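Long-range contacts in insecticyanin-A (Manduca sexta, PDB 1Z24), which binds the blue bile pigment biliverdin IX gamma and, mixed with lipoprotein-bound carotenes, gives hornworms their green camouflage colour: residues Lys42-Glu47 with Ile166-Ser171; Trp27-Lys32 with His131-Ser136; Glu75-Ala80 with Lys87-Phe92. All coordinates share one frame; numbering follows the deposited sequence.

Contact 1 of 3, residues Lys42-Glu47 with Ile166-Ser171; sequences KCTIAE and ISNDFS. With BLV (biliverdin IX gamma chromophore), chain B.
Phe170 sets CD1, CE1 and CZ of its ring against the backbone of Cys43 and Thr44. Thr44 O lies in the ring plane at the edge, 3.3 Å from Phe170 CZ. Ile45 CG1 also approaches near the plane, 3.8 Å from Phe170 CE1. Cys43 SG stands obliquely to the ring in a sulfur-aromatic contact, 4.1 Å from Phe170 CD1. The ring forms an edge-to-face pair with His28 of the neighbouring strand.

Asn168 works across the same backbone with its amide. Its CG is anti to the backbone N (chi1 -151°), and from there Asn168 OD1 accepts a weak hydrogen bond from Cys43 N at 3.3 Å. Asn168 ND2 gives a weak bond to Thr44 OG1 at 3.0 Å, the two side chains crossing at about a right angle; Glu29 OE2 is a second acceptor for ND2. Cys43 N is shared, since it also bonds weakly to Asp169 O (2.8 Å). Asp169 OD2 in turn accepts from Ser171 N, an Asx turn leading into helix 172-175, which Ser171 OG N-caps through Ala174 N.

Thr44 CG2 turns to the chromophore, 3.4 Å from BLV CMC. With the disulfide from Cys43 to Cys175, the arrangement fixes the chain that follows the main helix to the barrel wall of a lipocalin, beside its pigment pocket.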
loop_
_atom_site.group_PDB
_atom_site.type_symbol
_atom_site.label_atom_id
_atom_site.label_comp_id
_atom_site.label_asym_id
_atom_site.label_seq_id
_atom_site.Cartn_x
_atom_site.Cartn_y
_atom_site.Cartn_z
ATOM N N LYS A 42 -3.160 25.200 -18.477
ATOM C CA LYS A 42 -3.849 24.380 -19.441
ATOM C C LYS A 42 -2.894 24.202 -20.553
ATOM O O LYS A 42 -1.882 24.895 -20.494
ATOM C CB LYS A 42 -5.114 25.021 -19.933
ATOM C CG LYS A 42 -5.857 25.492 -18.712
ATOM C CD LYS A 42 -7.250 24.899 -18.556
ATOM C CE LYS A 42 -8.282 25.867 -19.169
ATOM N NZ LYS A 42 -8.822 26.892 -18.249
ATOM N N CYS A 43 -3.224 23.299 -21.483
ATOM C CA CYS A 43 -2.350 23.053 -22.586
ATOM C C CYS A 43 -0.987 22.728 -22.027
ATOM O O CYS A 43 0.015 23.177 -22.544
ATOM C CB CYS A 43 -2.232 24.337 -23.416
ATOM S SG CYS A 43 -1.359 24.091 -24.956
ATOM N N THR A 44 -0.978 21.968 -20.935
ATOM C CA THR A 44 0.255 21.571 -20.266
ATOM C C THR A 44 1.087 20.531 -21.017
ATOM O O THR A 44 0.624 19.435 -21.298
ATOM C CB THR A 44 -0.104 20.978 -18.926
ATOM O OG1 THR A 44 -0.869 21.926 -18.347
ATOM C CG2 THR A 44 1.149 20.777 -18.052
ATOM N N ILE A 45 2.337 20.883 -21.322
ATOM C CA ILE A 45 3.195 19.977 -22.029
ATOM C C ILE A 45 4.601 19.990 -21.447
ATOM O O ILE A 45 5.183 21.021 -21.123
ATOM C CB ILE A 45 3.276 20.512 -23.436
ATOM C CG1 ILE A 45 1.881 20.766 -23.989
ATOM C CG2 ILE A 45 4.168 19.622 -24.326
ATOM C CD1 ILE A 45 1.927 21.328 -25.401
ATOM N N ALA A 46 5.165 18.825 -21.311
ATOM C CA ALA A 46 6.519 18.699 -20.802
ATOM C C ALA A 46 7.366 18.206 -21.952
ATOM O O ALA A 46 7.050 17.159 -22.538
ATOM C CB ALA A 46 6.592 17.690 -19.648
ATOM N N GLU A 47 8.433 18.929 -22.307
ATOM C CA GLU A 47 9.282 18.495 -23.405
ATOM C C GLU A 47 10.667 18.185 -22.918
ATOM O O GLU A 47 11.320 19.048 -22.334
ATOM C CB GLU A 47 9.444 19.599 -24.402
ATOM C CG GLU A 47 10.218 19.184 -25.684
ATOM C CD GLU A 47 10.510 20.394 -26.591
ATOM O OE1 GLU A 47 11.618 20.651 -27.036
ATOM O OE2 GLU A 47 9.455 21.161 -26.819
ATOM N N ILE A 166 -8.135 14.333 -13.704
ATOM C CA ILE A 166 -8.742 15.536 -14.217
ATOM C C ILE A 166 -8.148 15.811 -15.579
ATOM O O ILE A 166 -6.935 15.954 -15.687
ATOM C CB ILE A 166 -8.462 16.695 -13.304
ATOM C CG1 ILE A 166 -9.263 16.543 -12.004
ATOM C CG2 ILE A 166 -8.947 17.943 -14.024
ATOM C CD1 ILE A 166 -8.480 17.235 -10.897
ATOM N N SER A 167 -9.003 15.896 -16.610
ATOM C CA SER A 167 -8.573 16.111 -18.002
ATOM C C SER A 167 -8.059 17.486 -18.289
ATOM O O SER A 167 -8.626 18.440 -17.762
ATOM C CB SER A 167 -9.714 15.733 -18.888
ATOM O OG SER A 167 -9.698 14.322 -19.107
ATOM N N ASN A 168 -6.981 17.591 -19.075
ATOM C CA ASN A 168 -6.399 18.885 -19.433
ATOM C C ASN A 168 -7.020 19.378 -20.769
ATOM O O ASN A 168 -7.817 18.703 -21.384
ATOM C CB ASN A 168 -4.903 18.901 -19.555
ATOM C CG ASN A 168 -4.433 20.287 -19.204
ATOM O OD1 ASN A 168 -5.004 21.313 -19.617
ATOM N ND2 ASN A 168 -3.410 20.315 -18.397
ATOM N N ASP A 169 -6.679 20.537 -21.243
ATOM C CA ASP A 169 -7.294 20.975 -22.463
ATOM C C ASP A 169 -6.262 21.492 -23.385
ATOM O O ASP A 169 -5.376 22.263 -23.010
ATOM C CB ASP A 169 -8.417 21.995 -22.078
ATOM C CG ASP A 169 -9.124 22.820 -23.173
ATOM O OD1 ASP A 169 -9.727 23.848 -22.917
ATOM O OD2 ASP A 169 -8.976 22.399 -24.407
ATOM N N PHE A 170 -6.407 21.018 -24.598
ATOM C CA PHE A 170 -5.508 21.361 -25.672
ATOM C C PHE A 170 -6.194 22.060 -26.866
ATOM O O PHE A 170 -5.701 22.008 -27.985
ATOM C CB PHE A 170 -4.730 20.080 -26.141
ATOM C CG PHE A 170 -3.842 19.631 -24.993
ATOM C CD1 PHE A 170 -2.560 20.160 -24.827
ATOM C CD2 PHE A 170 -4.345 18.729 -24.046
ATOM C CE1 PHE A 170 -1.781 19.787 -23.731
ATOM C CE2 PHE A 170 -3.581 18.327 -22.946
ATOM C CZ PHE A 170 -2.302 18.876 -22.804
ATOM N N SER A 171 -7.323 22.717 -26.663
ATOM C CA SER A 171 -7.973 23.407 -27.764
ATOM C C SER A 171 -7.096 24.583 -28.180
ATOM O O SER A 171 -6.181 25.014 -27.417
ATOM C CB SER A 171 -9.360 23.837 -27.365
ATOM O OG SER A 171 -9.197 24.911 -26.492
HETATM N NA BLV B . 5.634 18.217 -10.632
HETATM C C1A BLV B . 5.738 18.366 -9.290
HETATM C C2A BLV B . 6.335 17.221 -8.622
HETATM C C3A BLV B . 6.620 16.332 -9.615
HETATM C C4A BLV B . 6.166 16.966 -10.867
HETATM C CMA BLV B . 7.213 14.874 -9.525
HETATM O OA BLV B . 5.374 19.371 -8.719
HETATM C CAA BLV B . 6.521 17.062 -7.168
HETATM C CBA BLV B . 5.142 16.728 -6.681
HETATM C CGA BLV B . 5.146 16.734 -5.153
HETATM O O1A BLV B . 5.166 15.719 -4.512
HETATM O O2A BLV B . 5.166 17.781 -4.585
HETATM C CHB BLV B . 6.254 16.335 -12.107
HETATM N NB BLV B . 5.389 18.032 -13.640
HETATM C C1B BLV B . 5.703 16.730 -13.315
HETATM C C2B BLV B . 5.421 15.842 -14.415
HETATM C C3B BLV B . 4.935 16.615 -15.386
HETATM C C4B BLV B . 4.902 17.994 -14.886
HETATM C CMB BLV B . 5.653 14.339 -14.444
HETATM C CAB BLV B . 4.480 16.154 -16.738
HETATM C CBB BLV B . 3.331 16.768 -17.170
HETATM C CHC BLV B . 4.493 19.088 -15.662
HETATM N NC BLV B . 4.575 21.051 -14.244
HETATM C C1C BLV B . 4.531 20.436 -15.450
HETATM C C2C BLV B . 4.479 21.415 -16.548
HETATM C C3C BLV B . 4.528 22.660 -16.069
HETATM C C4C BLV B . 4.591 22.432 -14.569
HETATM C CMC BLV B . 4.493 21.058 -17.959
HETATM C CAC BLV B . 4.492 24.061 -16.711
HETATM C CBC BLV B . 5.038 25.126 -16.077
HETATM C CHD BLV B . 4.562 23.474 -13.578
HETATM N ND BLV B . 6.020 22.425 -11.882
HETATM C C1D BLV B . 5.218 23.498 -12.363
HETATM C C2D BLV B . 5.239 24.627 -11.383
HETATM C C3D BLV B . 6.037 24.243 -10.329
HETATM C C4D BLV B . 6.500 22.910 -10.671
HETATM C CMD BLV B . 4.520 25.939 -11.472
HETATM O OD BLV B . 7.246 22.276 -9.964
HETATM C CAD BLV B . 6.367 25.037 -9.128
HETATM C CBD BLV B . 7.769 25.589 -9.301
HETATM C CGD BLV B . 8.286 26.262 -7.977
HETATM O O1D BLV B . 8.165 27.436 -7.824
HETATM O O2D BLV B . 8.789 25.606 -7.084
#

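Contact 2 of 3, residues Trp27-Lys32 with His131-Ser136; sequences WHEIAK and HAWILS. With BLV (biliverdin IX gamma chromophore), chain B.
This is a strand-to-strand contact that closes the lipocalin beta-barrel: strand 25-32 runs antiparallel to strand 127-136, with a classic beta bulge in mid-course. Ile30 and Ala31 both face Ile134, whose O accepts from Ile30 N (2.9 Å) and whose N gives to Ala31 O. The short segments meet at 135° between their directions, well away from strict antiparallel.

Glu29, Lys32, Trp133 and Leu135 share the face that lines the pigment pocket. One face of the Trp133 indole is turned to the chromophore: BLV CMB sits 3.7 Å above the ring plane, over its centre, and Trp133 CZ2 approaches BLV CHB to 3.4 Å. At the indole edge, in plane, Glu29 OE1 meets Trp133 CD1 at 3.0 Å, the carboxylate turned 38° from the ring; Trp133 NE1 itself bonds to Glu38 OE1. Glu29 OE2 takes the salt bridge from Lys32 NZ at 2.9 Å, on the syn side but 30° out of the carboxylate plane. With Glu38 OE2 also close to Glu29 OE1, the lysine probably does much to offset two crowded acids. Leu135 CD2 reaches the vinyl carbon BLV CBB, while Leu135 CB packs against Trp27 CE3 (3.5 Å), these two side chains crossing at about a right angle.

On the other face Ala31 CB touches Ile134 CD1. Ile30, the bulge residue, puts CG1 against Ser136 CB. Where His28 pairs with Ser136, one carbonyl oxygen is held twice: His28 N and His28 ND1 reach Ser136 O from opposite faces of its carbonyl plane, the oxygen lying in the plane of the imidazole, 2.9 Å from ND1.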
loop_
_atom_site.group_PDB
_atom_site.type_symbol
_atom_site.label_atom_id
_atom_site.label_comp_id
_atom_site.label_asym_id
_atom_site.label_seq_id
_atom_site.Cartn_x
_atom_site.Cartn_y
_atom_site.Cartn_z
ATOM N N TRP A 27 5.659 15.709 -24.262
ATOM C CA TRP A 27 4.546 14.978 -23.681
ATOM C C TRP A 27 3.429 15.888 -23.257
ATOM O O TRP A 27 3.672 16.849 -22.522
ATOM C CB TRP A 27 5.070 14.221 -22.420
ATOM C CG TRP A 27 5.987 13.076 -22.716
ATOM C CD1 TRP A 27 7.363 13.071 -22.640
ATOM C CD2 TRP A 27 5.567 11.749 -23.160
ATOM N NE1 TRP A 27 7.815 11.820 -23.009
ATOM C CE2 TRP A 27 6.758 10.973 -23.303
ATOM C CE3 TRP A 27 4.327 11.151 -23.442
ATOM C CZ2 TRP A 27 6.748 9.629 -23.724
ATOM C CZ3 TRP A 27 4.360 9.811 -23.903
ATOM C CH2 TRP A 27 5.540 9.092 -24.058
ATOM N N HIS A 28 2.216 15.568 -23.718
ATOM C CA HIS A 28 1.035 16.321 -23.379
ATOM C C HIS A 28 0.400 15.692 -22.162
ATOM O O HIS A 28 0.305 14.456 -22.048
ATOM C CB HIS A 28 -0.025 16.296 -24.476
ATOM C CG HIS A 28 0.577 16.774 -25.756
ATOM N ND1 HIS A 28 1.393 15.968 -26.509
ATOM C CD2 HIS A 28 0.448 17.999 -26.387
ATOM C CE1 HIS A 28 1.754 16.695 -27.554
ATOM N NE2 HIS A 28 1.199 17.923 -27.526
ATOM N N GLU A 29 -0.020 16.543 -21.235
ATOM C CA GLU A 29 -0.645 16.032 -20.023
ATOM C C GLU A 29 -2.138 15.867 -20.286
ATOM O O GLU A 29 -2.864 16.807 -20.181
ATOM C CB GLU A 29 -0.388 17.035 -18.901
ATOM C CG GLU A 29 -1.219 16.664 -17.666
ATOM C CD GLU A 29 -0.978 17.659 -16.612
ATOM O OE1 GLU A 29 0.040 17.665 -15.921
ATOM O OE2 GLU A 29 -1.936 18.543 -16.565
ATOM N N ILE A 30 -2.576 14.683 -20.674
ATOM C CA ILE A 30 -3.958 14.434 -20.990
ATOM C C ILE A 30 -4.753 14.576 -19.751
ATOM O O ILE A 30 -5.853 15.095 -19.726
ATOM C CB ILE A 30 -4.065 12.999 -21.521
ATOM C CG1 ILE A 30 -3.329 12.876 -22.826
ATOM C CG2 ILE A 30 -5.509 12.624 -21.751
ATOM C CD1 ILE A 30 -3.795 13.905 -23.820
ATOM N N ALA A 31 -4.197 14.099 -18.674
ATOM C CA ALA A 31 -4.943 14.221 -17.429
ATOM C C ALA A 31 -3.996 14.069 -16.286
ATOM O O ALA A 31 -2.890 13.529 -16.471
ATOM C CB ALA A 31 -5.990 13.151 -17.267
ATOM N N LYS A 32 -4.412 14.523 -15.105
ATOM C CA LYS A 32 -3.535 14.370 -13.934
ATOM C C LYS A 32 -4.367 14.294 -12.670
ATOM O O LYS A 32 -5.538 14.608 -12.748
ATOM C CB LYS A 32 -2.679 15.664 -13.735
ATOM C CG LYS A 32 -3.546 16.942 -13.595
ATOM C CD LYS A 32 -2.780 18.190 -13.164
ATOM C CE LYS A 32 -3.607 19.502 -13.295
ATOM N NZ LYS A 32 -3.786 19.815 -14.709
ATOM N N HIS A 131 0.457 11.834 -6.559
ATOM C CA HIS A 131 0.329 12.592 -7.784
ATOM C C HIS A 131 0.468 11.661 -8.975
ATOM O O HIS A 131 1.251 10.718 -8.922
ATOM C CB HIS A 131 1.274 13.766 -7.939
ATOM C CG HIS A 131 1.181 14.598 -6.725
ATOM N ND1 HIS A 131 2.129 14.550 -5.708
ATOM C CD2 HIS A 131 0.221 15.482 -6.355
ATOM C CE1 HIS A 131 1.694 15.434 -4.749
ATOM N NE2 HIS A 131 0.561 16.009 -5.114
ATOM N N ALA A 132 -0.279 11.903 -10.059
ATOM C CA ALA A 132 -0.169 11.044 -11.238
ATOM C C ALA A 132 -0.509 11.802 -12.493
ATOM O O ALA A 132 -1.312 12.740 -12.428
ATOM C CB ALA A 132 -1.064 9.826 -11.155
ATOM N N TRP A 133 0.095 11.382 -13.630
ATOM C CA TRP A 133 -0.140 12.047 -14.909
ATOM C C TRP A 133 -0.250 11.111 -16.083
ATOM O O TRP A 133 0.575 10.199 -16.252
ATOM C CB TRP A 133 1.101 12.859 -15.304
ATOM C CG TRP A 133 1.486 13.935 -14.380
ATOM C CD1 TRP A 133 1.245 15.283 -14.547
ATOM C CD2 TRP A 133 2.225 13.758 -13.120
ATOM N NE1 TRP A 133 1.804 15.960 -13.440
ATOM C CE2 TRP A 133 2.389 15.071 -12.546
ATOM C CE3 TRP A 133 2.710 12.617 -12.442
ATOM C CZ2 TRP A 133 3.075 15.274 -11.292
ATOM C CZ3 TRP A 133 3.357 12.765 -11.228
ATOM C CH2 TRP A 133 3.557 14.083 -10.661
ATOM N N ILE A 134 -1.255 11.344 -16.903
ATOM C CA ILE A 134 -1.402 10.515 -18.082
ATOM C C ILE A 134 -0.784 11.329 -19.196
ATOM O O ILE A 134 -1.233 12.443 -19.524
ATOM C CB ILE A 134 -2.817 10.121 -18.373
ATOM C CG1 ILE A 134 -3.164 9.055 -17.382
ATOM C CG2 ILE A 134 -2.829 9.406 -19.687
ATOM C CD1 ILE A 134 -4.650 9.245 -17.146
ATOM N N LEU A 135 0.292 10.822 -19.753
ATOM C CA LEU A 135 0.965 11.580 -20.779
ATOM C C LEU A 135 0.905 10.938 -22.150
ATOM O O LEU A 135 1.010 9.719 -22.288
ATOM C CB LEU A 135 2.491 11.696 -20.467
ATOM C CG LEU A 135 2.761 12.172 -19.050
ATOM C CD1 LEU A 135 4.256 12.113 -18.895
ATOM C CD2 LEU A 135 2.316 13.611 -18.998
ATOM N N SER A 136 0.773 11.784 -23.180
ATOM C CA SER A 136 0.700 11.300 -24.542
ATOM C C SER A 136 1.496 12.139 -25.507
ATOM O O SER A 136 1.589 13.360 -25.375
ATOM C CB SER A 136 -0.753 11.359 -25.009
ATOM O OG SER A 136 -0.765 11.074 -26.391
HETATM N NA BLV B . 5.634 18.217 -10.632
HETATM C C1A BLV B . 5.738 18.366 -9.290
HETATM C C2A BLV B . 6.335 17.221 -8.622
HETATM C C3A BLV B . 6.620 16.332 -9.615
HETATM C C4A BLV B . 6.166 16.966 -10.867
HETATM C CMA BLV B . 7.213 14.874 -9.525
HETATM O OA BLV B . 5.374 19.371 -8.719
HETATM C CAA BLV B . 6.521 17.062 -7.168
HETATM C CBA BLV B . 5.142 16.728 -6.681
HETATM C CGA BLV B . 5.146 16.734 -5.153
HETATM O O1A BLV B . 5.166 15.719 -4.512
HETATM O O2A BLV B . 5.166 17.781 -4.585
HETATM C CHB BLV B . 6.254 16.335 -12.107
HETATM N NB BLV B . 5.389 18.032 -13.640
HETATM C C1B BLV B . 5.703 16.730 -13.315
HETATM C C2B BLV B . 5.421 15.842 -14.415
HETATM C C3B BLV B . 4.935 16.615 -15.386
HETATM C C4B BLV B . 4.902 17.994 -14.886
HETATM C CMB BLV B . 5.653 14.339 -14.444
HETATM C CAB BLV B . 4.480 16.154 -16.738
HETATM C CBB BLV B . 3.331 16.768 -17.170
HETATM C CHC BLV B . 4.493 19.088 -15.662
HETATM N NC BLV B . 4.575 21.051 -14.244
HETATM C C1C BLV B . 4.531 20.436 -15.450
HETATM C C2C BLV B . 4.479 21.415 -16.548
HETATM C C3C BLV B . 4.528 22.660 -16.069
HETATM C C4C BLV B . 4.591 22.432 -14.569
HETATM C CMC BLV B . 4.493 21.058 -17.959
HETATM C CAC BLV B . 4.492 24.061 -16.711
HETATM C CBC BLV B . 5.038 25.126 -16.077
HETATM C CHD BLV B . 4.562 23.474 -13.578
HETATM N ND BLV B . 6.020 22.425 -11.882
HETATM C C1D BLV B . 5.218 23.498 -12.363
HETATM C C2D BLV B . 5.239 24.627 -11.383
HETATM C C3D BLV B . 6.037 24.243 -10.329
HETATM C C4D BLV B . 6.500 22.910 -10.671
HETATM C CMD BLV B . 4.520 25.939 -11.472
HETATM O OD BLV B . 7.246 22.276 -9.964
HETATM C CAD BLV B . 6.367 25.037 -9.128
HETATM C CBD BLV B . 7.769 25.589 -9.301
HETATM C CGD BLV B . 8.286 26.262 -7.977
HETATM O O1D BLV B . 8.165 27.436 -7.824
HETATM O O2D BLV B . 8.789 25.606 -7.084
#

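Contact 3 of 3, residues Glu75-Ala80 with Lys87-Phe92; sequences EIAPDA and KYVMTF
The carboxylate of Asp79 takes the ammonium group of Lys87 on the syn lone pair of OD1, with Lys87 NZ 2.8 Å from Asp79 OD1 in a salt bridge, and OD2 lies beside CD of the same lysine. The two side chains cross at about a right angle. The phenol ring of Tyr88 meets Tyr48 edge to face, and its OH bonds to Tyr48 OH and Asn116 OD1; across the present contact it is Tyr88 CB that touches, 3.3 Å from Glu75 O.

Lys87 leaves its backbone with CG anti to the N (chi1 -160°), which sets Lys87 CG 4.0 Å from Ala77 CB. The chain bends once, at chi3 (-65°), before NZ reaches Asp79; Lys87 also makes a cation-pi contact with Trp104. An alanine here would probably leave Asp79 without its cation and Trp104 without its cation-pi partner, and open a gap beside Ala77 CB.

Alongside the salt bridge, the backbones form a short antiparallel ladder. Glu75 and Val89 are a hydrogen-bonded pair, with Val89 N 2.7 Å from Glu75 O and the return bond from Glu75 N to Val89 O at 2.9 Å. Ile76 and Tyr88 make the next, non-hydrogen-bonded pair, where the side chains diverge. Ala77 N then bonds to Lys87 O at 2.9 Å, although the strand pairing has ended. Val89 CG2 fills the space next to Ala77, 3.9 Å from Ala77 CB, and Ala80 CB packs against Lys87 O.

The arrangement is the end of a beta-hairpin in the lipocalin barrel, with strands 66-76 and 88-94 joined by a connection that carries helix 80-83.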
loop_
_atom_site.group_PDB
_atom_site.type_symbol
_atom_site.label_atom_id
_atom_site.label_comp_id
_atom_site.label_asym_id
_atom_site.label_seq_id
_atom_site.Cartn_x
_atom_site.Cartn_y
_atom_site.Cartn_z
ATOM N N GLU A 75 17.936 14.127 -15.500
ATOM C CA GLU A 75 18.886 13.040 -15.399
ATOM C C GLU A 75 18.225 11.818 -14.790
ATOM O O GLU A 75 17.213 11.923 -14.072
ATOM C CB GLU A 75 19.996 13.501 -14.475
ATOM C CG GLU A 75 21.351 12.900 -14.697
ATOM C CD GLU A 75 22.216 13.295 -13.579
ATOM O OE1 GLU A 75 23.340 12.833 -13.394
ATOM O OE2 GLU A 75 21.603 14.188 -12.822
ATOM N N ILE A 76 18.806 10.663 -15.086
ATOM C CA ILE A 76 18.254 9.477 -14.525
ATOM C C ILE A 76 18.562 9.467 -13.040
ATOM O O ILE A 76 19.669 9.809 -12.586
ATOM C CB ILE A 76 18.884 8.204 -15.100
ATOM C CG1 ILE A 76 18.682 8.053 -16.609
ATOM C CG2 ILE A 76 18.377 6.927 -14.390
ATOM C CD1 ILE A 76 17.237 7.931 -17.094
ATOM N N ALA A 77 17.584 9.040 -12.242
ATOM C CA ALA A 77 17.796 8.958 -10.796
ATOM C C ALA A 77 18.974 8.027 -10.455
ATOM O O ALA A 77 19.183 6.961 -11.062
ATOM C CB ALA A 77 16.511 8.638 -9.989
ATOM N N PRO A 78 19.757 8.467 -9.477
ATOM C CA PRO A 78 20.927 7.771 -9.014
ATOM C C PRO A 78 20.662 6.349 -8.729
ATOM O O PRO A 78 21.474 5.573 -9.102
ATOM C CB PRO A 78 21.457 8.386 -7.727
ATOM C CG PRO A 78 20.565 9.540 -7.492
ATOM C CD PRO A 78 19.562 9.636 -8.644
ATOM N N ASP A 79 19.571 6.012 -8.060
ATOM C CA ASP A 79 19.347 4.623 -7.816
ATOM C C ASP A 79 18.969 3.866 -9.123
ATOM O O ASP A 79 19.349 2.715 -9.316
ATOM C CB ASP A 79 18.289 4.401 -6.730
ATOM C CG ASP A 79 16.897 4.864 -7.170
ATOM O OD1 ASP A 79 15.895 4.329 -6.900
ATOM O OD2 ASP A 79 16.851 5.950 -7.819
ATOM N N ALA A 80 18.233 4.507 -10.013
ATOM C CA ALA A 80 17.774 3.934 -11.290
ATOM C C ALA A 80 18.930 3.709 -12.232
ATOM O O ALA A 80 18.847 3.047 -13.254
ATOM C CB ALA A 80 16.822 4.970 -11.916
ATOM N N LYS A 87 12.895 6.217 -13.562
ATOM C CA LYS A 87 12.880 7.197 -12.518
ATOM C C LYS A 87 13.876 8.266 -12.907
ATOM O O LYS A 87 15.047 7.977 -13.201
ATOM C CB LYS A 87 13.197 6.430 -11.213
ATOM C CG LYS A 87 12.746 7.209 -9.988
ATOM C CD LYS A 87 13.248 6.607 -8.677
ATOM C CE LYS A 87 12.701 5.227 -8.368
ATOM N NZ LYS A 87 13.172 4.767 -7.032
ATOM N N TYR A 88 13.417 9.515 -12.942
ATOM C CA TYR A 88 14.285 10.604 -13.330
ATOM C C TYR A 88 14.150 11.836 -12.452
ATOM O O TYR A 88 13.180 12.042 -11.720
ATOM C CB TYR A 88 14.143 10.865 -14.869
ATOM C CG TYR A 88 12.784 11.349 -15.284
ATOM C CD1 TYR A 88 12.479 12.719 -15.344
ATOM C CD2 TYR A 88 11.771 10.420 -15.550
ATOM C CE1 TYR A 88 11.223 13.191 -15.750
ATOM C CE2 TYR A 88 10.504 10.862 -15.935
ATOM C CZ TYR A 88 10.242 12.232 -16.037
ATOM O OH TYR A 88 8.972 12.616 -16.393
ATOM N N VAL A 89 15.157 12.672 -12.533
ATOM C CA VAL A 89 15.179 13.891 -11.751
ATOM C C VAL A 89 15.242 15.099 -12.657
ATOM O O VAL A 89 16.002 15.080 -13.619
ATOM C CB VAL A 89 16.464 13.931 -10.938
ATOM C CG1 VAL A 89 16.501 15.194 -10.027
ATOM C CG2 VAL A 89 16.648 12.568 -10.240
ATOM N N MET A 90 14.420 16.113 -12.314
ATOM C CA MET A 90 14.321 17.372 -13.011
ATOM C C MET A 90 14.766 18.413 -12.021
ATOM O O MET A 90 14.231 18.493 -10.926
ATOM C CB MET A 90 12.898 17.630 -13.430
ATOM C CG MET A 90 12.468 16.561 -14.432
ATOM S SD MET A 90 10.849 17.023 -15.124
ATOM C CE MET A 90 9.707 16.870 -13.683
ATOM N N THR A 91 15.773 19.171 -12.398
ATOM C CA THR A 91 16.264 20.154 -11.513
ATOM C C THR A 91 16.043 21.482 -12.114
ATOM O O THR A 91 16.432 21.777 -13.264
ATOM C CB THR A 91 17.742 19.956 -11.390
ATOM O OG1 THR A 91 17.995 18.652 -10.855
ATOM C CG2 THR A 91 18.315 21.054 -10.492
ATOM N N PHE A 92 15.393 22.269 -11.302
ATOM C CA PHE A 92 15.044 23.656 -11.645
ATOM C C PHE A 92 15.590 24.650 -10.617
ATOM O O PHE A 92 15.640 24.347 -9.439
ATOM C CB PHE A 92 13.515 23.875 -11.649
ATOM C CG PHE A 92 12.894 23.021 -12.682
ATOM C CD1 PHE A 92 12.995 23.344 -14.040
ATOM C CD2 PHE A 92 12.264 21.843 -12.273
ATOM C CE1 PHE A 92 12.412 22.501 -14.985
ATOM C CE2 PHE A 92 11.660 20.990 -13.208
ATOM C CZ PHE A 92 11.753 21.347 -14.552
#

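In the fold
Contact 2 is the buried one of the three; contacts 1 and 3 are partly buried. Contacts 1 and 2 meet on strand 25-32, which pairs with strands 44-50, 127-136 and 166-167, and both touch the biliverdin; Ala46 O and Trp27 N, 2.6 Å apart, probably hydrogen-bond between them. Contact 3 lies about 23 Å from contact 1 and 18 Å from contact 2, centre to centre, on the same curled sheet. The chemistry follows the place: a bulged antiparallel ladder with an indole against the pigment and a buried ion pair in contact 2, weak polar bonds around a disulfide cysteine in contact 1, and a salt bridge between an exposed acid and a partly exposed lysine in contact 3.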